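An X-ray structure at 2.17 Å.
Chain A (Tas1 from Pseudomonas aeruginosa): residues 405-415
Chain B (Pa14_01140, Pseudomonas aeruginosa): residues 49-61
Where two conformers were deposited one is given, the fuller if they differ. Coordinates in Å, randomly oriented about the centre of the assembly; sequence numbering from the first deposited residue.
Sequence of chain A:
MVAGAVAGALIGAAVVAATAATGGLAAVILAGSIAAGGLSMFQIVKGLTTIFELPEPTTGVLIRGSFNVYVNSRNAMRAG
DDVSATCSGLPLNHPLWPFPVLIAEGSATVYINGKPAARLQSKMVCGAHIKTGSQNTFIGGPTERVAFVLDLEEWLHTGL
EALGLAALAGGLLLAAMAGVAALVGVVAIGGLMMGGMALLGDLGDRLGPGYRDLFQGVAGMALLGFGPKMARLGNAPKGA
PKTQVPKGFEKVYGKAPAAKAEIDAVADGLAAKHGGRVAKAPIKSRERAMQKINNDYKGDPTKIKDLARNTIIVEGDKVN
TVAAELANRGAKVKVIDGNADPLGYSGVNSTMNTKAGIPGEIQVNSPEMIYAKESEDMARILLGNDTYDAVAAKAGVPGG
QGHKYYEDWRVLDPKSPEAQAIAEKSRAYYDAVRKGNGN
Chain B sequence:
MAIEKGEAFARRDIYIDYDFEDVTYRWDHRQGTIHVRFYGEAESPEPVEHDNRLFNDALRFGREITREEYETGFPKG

Chain A (405-415) YYEDWRVLDPK
Chain B (49-61) EHDNRLFNDALRF

How do the two backbones lie against each other? In chain A a helix that begins earlier, near phi/psi -65/-40 from Y405(A) to R410(A), leads into a stretch with V411(A) at -74/-5, then L412(A) and D413(A) extended, at -77/144 and -61/153, and P414(A) at -65/-21. Chain B makes a type I turn from E49(B) to N52(B), H50(B) at -71/-19 and D51(B) at -93/17, and then enters helix 53-61. The helix directions differ by 103° and their axes come no nearer than 11.4 Å, so side chains fill the space between them. The backbones approach more closely at the turn, where the CA atoms of V411(A) and D51(B) are 4.6 Å apart and those of D413(A) and H50(B) 5.7 Å. Together the stretches bury 689 Å².

What does R410(A), which covers the most surface, reach for? Its side chain is extended, t at chi1, chi2 and chi3, and its CA-to-CB bond points sideways, yet its end comes up to the turn. There NE donates to the carbonyl O of D51(B) at 3.0 Å, in the guanidinium edge, while CB of R53(B) lies over one face, 3.5 Å from NH2 of R410(A). Within chain A, NH1 of R410(A) donates to OH of Y406(A), 3.0 Å away, which ties the two side chains together. The Y406(A) hydroxyl, on a t rotamer, also donates to water 1 at 2.4 Å from OH to O; that water in turn donates to R53(B) O at 2.7 Å and D57(B) OD1 at 2.8 Å, bridging the chains.

Why does H50(B) fit the loop so well? Its CB points toward chain A, and chi1 of 75° (p) with chi2 of -100° brings NE2 to 2.8 Å from O of V411(A), to which it donates near the ring plane. The extended backbone beyond then passes the imidazole, placing CA of D413(A) over its face, 3.9 Å from the ring centroid, in a CH-pi contact. P414(A) follows, its CD 3.8 Å from CB of H50(B) and its CG 4.0 Å from CE2 of F55(B), an apolar contact. Water 2 donates to O of L412(A) at 3.0 Å and to O of H50(B) at 2.6 Å.

How does W409(A) use the chain B helix? With chi1 -176° (t) and chi2 84°, the indole extends to N56(B), L59(B) and R60(B), whose CB atoms all point toward chain A. CB of L59(B) meets the ring edge at 4.0 Å from CH2 of W409(A), and CZ3 of W409(A) is 3.6 Å from both OD1 of N56(B) and CG of R60(B). N56(B), m at chi1, also braces its own turn: ND2 donates to O of H50(B) at 3.1 Å and to O of N52(B) at 2.9 Å. N52(B) caps the helix, its OD1 accepting from N of F55(B) at 3.0 Å.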

# COMPACT_ATOMS: atom_id res chain seq x y z
N TYR A 405 5.25 -8.65 -11.17
CA TYR A 405 6.58 -8.21 -10.73
C TYR A 405 6.58 -7.94 -9.22
O TYR A 405 7.57 -8.22 -8.53
CB TYR A 405 6.99 -6.93 -11.47
CG TYR A 405 7.12 -7.05 -12.98
CD1 TYR A 405 7.96 -8.00 -13.55
CD2 TYR A 405 6.45 -6.17 -13.82
CE1 TYR A 405 8.10 -8.08 -14.94
CE2 TYR A 405 6.57 -6.24 -15.20
CZ TYR A 405 7.39 -7.20 -15.75
OH TYR A 405 7.51 -7.26 -17.12
N TYR A 406 5.50 -7.37 -8.70
CA TYR A 406 5.44 -7.12 -7.27
C TYR A 406 5.54 -8.43 -6.49
O TYR A 406 6.34 -8.54 -5.55
CB TYR A 406 4.15 -6.35 -6.94
CG TYR A 406 3.82 -6.37 -5.47
CD1 TYR A 406 4.51 -5.59 -4.57
CD2 TYR A 406 2.82 -7.19 -4.99
CE1 TYR A 406 4.20 -5.64 -3.20
CE2 TYR A 406 2.50 -7.24 -3.64
CZ TYR A 406 3.20 -6.46 -2.76
OH TYR A 406 2.87 -6.52 -1.43
N GLU A 407 4.82 -9.46 -6.94
CA GLU A 407 4.82 -10.75 -6.25
C GLU A 407 6.21 -11.38 -6.27
O GLU A 407 6.68 -11.89 -5.25
CB GLU A 407 3.80 -11.69 -6.88
CG GLU A 407 2.34 -11.28 -6.68
CD GLU A 407 1.36 -11.83 -7.75
OE1 GLU A 407 1.76 -12.70 -8.59
OE2 GLU A 407 0.18 -11.39 -7.74
N ASP A 408 6.89 -11.35 -7.42
CA ASP A 408 8.25 -11.88 -7.49
C ASP A 408 9.23 -11.07 -6.63
O ASP A 408 10.18 -11.63 -6.06
CB ASP A 408 8.71 -11.90 -8.94
CG ASP A 408 7.86 -12.84 -9.81
OD1 ASP A 408 7.10 -13.66 -9.26
OD2 ASP A 408 7.96 -12.74 -11.05
N TRP A 409 9.05 -9.76 -6.56
CA TRP A 409 9.98 -8.92 -5.80
C TRP A 409 9.74 -9.06 -4.31
O TRP A 409 10.70 -9.14 -3.53
CB TRP A 409 9.84 -7.47 -6.24
CG TRP A 409 10.80 -6.51 -5.61
CD1 TRP A 409 12.09 -6.24 -6.03
CD2 TRP A 409 10.57 -5.67 -4.47
NE1 TRP A 409 12.64 -5.26 -5.23
CE2 TRP A 409 11.74 -4.90 -4.26
CE3 TRP A 409 9.47 -5.48 -3.61
CZ2 TRP A 409 11.85 -3.99 -3.24
CZ3 TRP A 409 9.59 -4.55 -2.59
CH2 TRP A 409 10.77 -3.83 -2.41
N ARG A 410 8.46 -9.14 -3.90
CA ARG A 410 8.10 -9.13 -2.50
C ARG A 410 8.65 -10.33 -1.76
O ARG A 410 9.05 -10.21 -0.59
CB ARG A 410 6.59 -9.08 -2.38
CG ARG A 410 6.06 -9.39 -0.99
CD ARG A 410 4.55 -9.26 -0.94
NE ARG A 410 4.04 -9.85 0.30
CZ ARG A 410 2.78 -9.71 0.73
NH1 ARG A 410 1.90 -8.98 0.03
NH2 ARG A 410 2.39 -10.30 1.86
N VAL A 411 8.63 -11.52 -2.38
CA VAL A 411 9.10 -12.70 -1.66
C VAL A 411 10.62 -12.76 -1.51
O VAL A 411 11.13 -13.66 -0.86
CB VAL A 411 8.60 -14.00 -2.32
CG1 VAL A 411 7.08 -14.04 -2.33
CG2 VAL A 411 9.14 -14.12 -3.73
N LEU A 412 11.36 -11.84 -2.11
CA LEU A 412 12.82 -11.93 -2.05
C LEU A 412 13.34 -11.47 -0.70
O LEU A 412 12.80 -10.54 -0.09
CB LEU A 412 13.45 -11.08 -3.17
CG LEU A 412 13.06 -11.56 -4.59
CD1 LEU A 412 13.56 -10.57 -5.66
CD2 LEU A 412 13.58 -12.99 -4.87
N ASP A 413 14.39 -12.14 -0.22
CA ASP A 413 15.10 -11.71 0.97
C ASP A 413 15.69 -10.31 0.73
O ASP A 413 15.95 -9.95 -0.42
CB ASP A 413 16.20 -12.74 1.28
CG ASP A 413 17.18 -12.29 2.34
OD1 ASP A 413 17.09 -12.76 3.50
OD2 ASP A 413 18.06 -11.45 2.03
N PRO A 414 15.88 -9.50 1.78
CA PRO A 414 16.30 -8.11 1.55
C PRO A 414 17.70 -7.99 0.92
O PRO A 414 17.98 -6.96 0.29
CB PRO A 414 16.26 -7.48 2.95
CG PRO A 414 15.29 -8.35 3.74
CD PRO A 414 15.50 -9.74 3.20
N LYS A 415 18.55 -9.00 1.03
CA LYS A 415 19.84 -8.98 0.37
C LYS A 415 19.86 -9.85 -0.89
O LYS A 415 20.95 -10.23 -1.34
CB LYS A 415 20.96 -9.39 1.34
CG LYS A 415 20.82 -10.74 1.96
CD LYS A 415 21.90 -11.10 3.02
CE LYS A 415 22.07 -10.06 4.11
NZ LYS A 415 22.98 -10.56 5.21
N GLU B 49 8.83 -11.54 9.09
CA GLU B 49 9.14 -12.34 7.91
C GLU B 49 9.51 -11.47 6.70
O GLU B 49 8.88 -10.43 6.43
CB GLU B 49 7.95 -13.20 7.55
CG GLU B 49 8.34 -14.49 6.92
CD GLU B 49 8.40 -15.62 7.92
OE1 GLU B 49 8.52 -15.33 9.14
OE2 GLU B 49 8.33 -16.80 7.48
N HIS B 50 10.50 -11.91 5.93
CA HIS B 50 11.04 -10.99 4.94
C HIS B 50 10.06 -10.75 3.80
O HIS B 50 10.18 -9.72 3.11
CB HIS B 50 12.39 -11.49 4.42
CG HIS B 50 12.29 -12.63 3.46
ND1 HIS B 50 12.51 -13.93 3.84
CD2 HIS B 50 11.99 -12.66 2.14
CE1 HIS B 50 12.34 -14.73 2.79
NE2 HIS B 50 12.03 -13.98 1.75
N ASP B 51 9.07 -11.63 3.60
CA ASP B 51 8.03 -11.36 2.61
C ASP B 51 6.80 -10.67 3.21
O ASP B 51 5.74 -10.66 2.58
CB ASP B 51 7.61 -12.65 1.91
CG ASP B 51 6.82 -13.57 2.81
OD1 ASP B 51 7.05 -13.56 4.05
OD2 ASP B 51 5.99 -14.34 2.27
N ASN B 52 6.93 -10.07 4.40
CA ASN B 52 5.79 -9.44 5.06
C ASN B 52 5.30 -8.23 4.26
O ASN B 52 6.09 -7.42 3.77
CB ASN B 52 6.19 -9.00 6.46
CG ASN B 52 5.12 -8.20 7.14
OD1 ASN B 52 5.15 -6.96 7.16
ND2 ASN B 52 4.15 -8.90 7.70
N ARG B 53 3.98 -8.09 4.16
CA ARG B 53 3.37 -7.05 3.33
C ARG B 53 3.83 -5.66 3.77
O ARG B 53 4.28 -4.85 2.95
CB ARG B 53 1.85 -7.17 3.43
CG ARG B 53 1.08 -6.37 2.37
CD ARG B 53 0.82 -4.91 2.79
NE ARG B 53 0.31 -4.78 4.16
CZ ARG B 53 0.06 -3.61 4.75
NH1 ARG B 53 0.29 -2.47 4.11
NH2 ARG B 53 -0.41 -3.56 6.00
N LEU B 54 3.66 -5.34 5.04
CA LEU B 54 3.91 -3.97 5.50
C LEU B 54 5.40 -3.65 5.43
O LEU B 54 5.80 -2.54 5.04
CB LEU B 54 3.36 -3.81 6.92
CG LEU B 54 3.52 -2.48 7.65
CD1 LEU B 54 2.81 -1.39 6.87
CD2 LEU B 54 2.98 -2.58 9.11
N PHE B 55 6.25 -4.63 5.71
CA PHE B 55 7.68 -4.43 5.55
C PHE B 55 8.05 -4.08 4.11
O PHE B 55 8.83 -3.15 3.86
CB PHE B 55 8.44 -5.68 5.98
CG PHE B 55 9.93 -5.59 5.71
CD1 PHE B 55 10.71 -4.67 6.41
CD2 PHE B 55 10.53 -6.38 4.73
CE1 PHE B 55 12.07 -4.57 6.17
CE2 PHE B 55 11.91 -6.27 4.48
CZ PHE B 55 12.67 -5.37 5.20
N ASN B 56 7.55 -4.86 3.14
CA ASN B 56 7.84 -4.54 1.75
C ASN B 56 7.22 -3.21 1.33
O ASN B 56 7.78 -2.51 0.48
CB ASN B 56 7.36 -5.69 0.85
CG ASN B 56 8.33 -6.88 0.89
OD1 ASN B 56 9.28 -6.91 0.11
ND2 ASN B 56 8.12 -7.82 1.79
N ASP B 57 6.10 -2.81 1.93
CA ASP B 57 5.61 -1.45 1.69
C ASP B 57 6.60 -0.42 2.21
O ASP B 57 6.84 0.62 1.57
CB ASP B 57 4.23 -1.23 2.32
CG ASP B 57 3.09 -1.76 1.45
OD1 ASP B 57 3.38 -2.33 0.38
OD2 ASP B 57 1.91 -1.61 1.82
N ALA B 58 7.17 -0.68 3.38
CA ALA B 58 8.15 0.23 3.98
C ALA B 58 9.37 0.36 3.09
O ALA B 58 9.92 1.45 2.94
CB ALA B 58 8.53 -0.26 5.37
N LEU B 59 9.79 -0.74 2.46
CA LEU B 59 10.92 -0.64 1.54
C LEU B 59 10.58 0.22 0.35
O LEU B 59 11.42 1.00 -0.13
CB LEU B 59 11.36 -2.01 1.05
CG LEU B 59 11.79 -2.98 2.14
CD1 LEU B 59 12.39 -4.25 1.53
CD2 LEU B 59 12.79 -2.30 3.05
N ARG B 60 9.35 0.10 -0.16
CA ARG B 60 9.06 0.80 -1.40
C ARG B 60 8.84 2.27 -1.15
O ARG B 60 9.24 3.10 -1.97
CB ARG B 60 7.84 0.18 -2.10
CG ARG B 60 8.12 -1.22 -2.65
CD ARG B 60 6.85 -1.83 -3.23
NE ARG B 60 6.30 -1.04 -4.33
CZ ARG B 60 5.14 -1.33 -4.91
NH1 ARG B 60 4.40 -2.36 -4.45
NH2 ARG B 60 4.70 -0.59 -5.91
N PHE B 61 8.21 2.62 -0.03
CA PHE B 61 7.68 3.96 0.15
C PHE B 61 8.25 4.68 1.36
O PHE B 61 7.95 5.86 1.54
CB PHE B 61 6.15 3.91 0.25
CG PHE B 61 5.49 3.10 -0.85
CD1 PHE B 61 5.68 3.43 -2.19
CD2 PHE B 61 4.65 2.04 -0.54
CE1 PHE B 61 5.06 2.70 -3.20
CE2 PHE B 61 4.01 1.28 -1.55
CZ PHE B 61 4.23 1.61 -2.88
O HOH W 1 3.95 -5.11 0.25
O HOH W 2 12.37 -8.69 2.20